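Local coordinates for spindle assembly abnormal protein 6 homolog (Drosophila melanogaster, PDB 5AL7), which forms the central scaffold of the centriole, its homodimers assembling into the cartwheel that sets ninefold symmetry, at residues 73-77 / 154-159. The protein carries 1 engineered substitution. Residues are numbered along the deposited sequence; the frame is centred on the assembly and turned at random.
Sequences RMYIT and LPCRSA
The methyl of A159, just beyond the end of strand 149-158, packs into a shallow hollow between M74 and I76, in a compact example of how neighbouring antiparallel strands are joined by shape as well as by hydrogen bonds. A159 CB lies 3.6 Å from I76 CD1 and 3.9 Å from M74 CB; I76 CD1 gets there because CG1 stands anti to the carbonyl carbon and the chain then extends (chi2 -177°). V164 of helix 161-187, which leads into the coiled coil, touches both M74 and A159. I76 and R157 form a hydrogen-bonded pair: I76 N to R157 O is 2.8 Å and R157 N to I76 O 2.9 Å. A159 N adds a bond to M74 O. On the other face Y75 CB lies 4.0 Å from C156 SG, and S158, the non-hydrogen-bonded partner of Y75, brings OG to 4.1 Å from Y75 CE1. T77 lies against C156 with OG1, which also makes a weak hydrogen bond to P155 O; its side chain crosses that of L154 at about a right angle, CG2 lying 3.8 Å from L154 CB. A glycine in place of T77 would probably open a gap beside L154 and deprive P155 O of that weak partner. Backbone bonds thus join the strands within the SAS-6 head domain, while apolar M74, I76 and A159 pack against helix 161-187.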
# COMPACT_ATOMS: atom_id res chain seq x y z
N ARG A 73 -4.40 -3.92 -12.64
CA ARG A 73 -5.13 -4.71 -13.63
C ARG A 73 -6.19 -5.56 -12.92
O ARG A 73 -5.93 -6.71 -12.56
CB ARG A 73 -4.18 -5.58 -14.46
CG ARG A 73 -2.97 -4.84 -15.04
CD ARG A 73 -2.58 -5.43 -16.40
NE ARG A 73 -3.06 -4.62 -17.52
CZ ARG A 73 -3.33 -5.09 -18.74
NH1 ARG A 73 -3.19 -6.39 -19.01
NH2 ARG A 73 -3.76 -4.27 -19.69
N MET A 74 -7.36 -4.97 -12.70
CA MET A 74 -8.41 -5.57 -11.89
C MET A 74 -9.67 -5.92 -12.66
O MET A 74 -10.19 -5.12 -13.45
CB MET A 74 -8.76 -4.64 -10.73
CG MET A 74 -9.48 -5.30 -9.58
SD MET A 74 -9.66 -4.13 -8.24
CE MET A 74 -7.98 -4.08 -7.62
N TYR A 75 -10.19 -7.11 -12.38
CA TYR A 75 -11.41 -7.63 -13.02
C TYR A 75 -12.36 -8.03 -11.93
O TYR A 75 -11.98 -8.75 -11.00
CB TYR A 75 -11.09 -8.82 -13.94
CG TYR A 75 -9.97 -8.50 -14.89
CD1 TYR A 75 -10.21 -7.85 -16.09
CD2 TYR A 75 -8.66 -8.81 -14.56
CE1 TYR A 75 -9.17 -7.55 -16.97
CE2 TYR A 75 -7.62 -8.51 -15.43
CZ TYR A 75 -7.88 -7.88 -16.63
OH TYR A 75 -6.83 -7.58 -17.47
N ILE A 76 -13.58 -7.50 -11.99
CA ILE A 76 -14.52 -7.67 -10.90
C ILE A 76 -15.80 -8.34 -11.36
O ILE A 76 -16.36 -7.95 -12.38
CB ILE A 76 -14.87 -6.32 -10.24
CG1 ILE A 76 -13.61 -5.68 -9.67
CG2 ILE A 76 -15.92 -6.51 -9.17
CD1 ILE A 76 -13.86 -4.38 -8.95
N THR A 77 -16.25 -9.33 -10.59
CA THR A 77 -17.56 -9.95 -10.78
C THR A 77 -18.46 -9.72 -9.58
O THR A 77 -18.15 -10.13 -8.46
CB THR A 77 -17.44 -11.46 -11.03
OG1 THR A 77 -16.89 -11.68 -12.33
CG2 THR A 77 -18.79 -12.10 -10.97
N LEU A 154 -19.68 -16.68 -14.96
CA LEU A 154 -20.13 -15.42 -14.34
C LEU A 154 -19.76 -14.18 -15.15
O LEU A 154 -18.62 -14.04 -15.58
CB LEU A 154 -19.54 -15.28 -12.93
CG LEU A 154 -19.92 -16.29 -11.85
CD1 LEU A 154 -19.01 -16.12 -10.66
CD2 LEU A 154 -21.36 -16.13 -11.47
N PRO A 155 -20.70 -13.23 -15.29
CA PRO A 155 -20.43 -11.98 -16.02
C PRO A 155 -19.40 -11.13 -15.29
O PRO A 155 -19.64 -10.67 -14.17
CB PRO A 155 -21.80 -11.28 -16.05
CG PRO A 155 -22.78 -12.30 -15.64
CD PRO A 155 -22.06 -13.26 -14.74
N CYS A 156 -18.23 -11.00 -15.91
CA CYS A 156 -17.10 -10.27 -15.33
C CYS A 156 -16.84 -8.93 -16.02
O CYS A 156 -17.08 -8.77 -17.20
CB CYS A 156 -15.85 -11.13 -15.40
SG CYS A 156 -14.67 -10.70 -14.16
N ARG A 157 -16.31 -7.99 -15.25
CA ARG A 157 -16.16 -6.62 -15.70
C ARG A 157 -14.73 -6.13 -15.52
O ARG A 157 -14.02 -6.58 -14.62
CB ARG A 157 -17.14 -5.74 -14.93
CG ARG A 157 -17.28 -4.32 -15.41
CD ARG A 157 -17.49 -3.39 -14.23
NE ARG A 157 -18.19 -2.15 -14.58
CZ ARG A 157 -17.60 -1.10 -15.14
NH1 ARG A 157 -16.30 -1.13 -15.42
NH2 ARG A 157 -18.31 -0.01 -15.42
N SER A 158 -14.30 -5.23 -16.39
CA SER A 158 -13.01 -4.59 -16.19
C SER A 158 -13.18 -3.40 -15.25
O SER A 158 -13.86 -2.43 -15.60
CB SER A 158 -12.41 -4.16 -17.51
OG SER A 158 -11.04 -3.88 -17.30
N ALA A 159 -12.62 -3.49 -14.05
CA ALA A 159 -12.85 -2.49 -13.01
C ALA A 159 -12.44 -1.08 -13.43
O ALA A 159 -11.33 -0.85 -13.93
CB ALA A 159 -12.12 -2.89 -11.75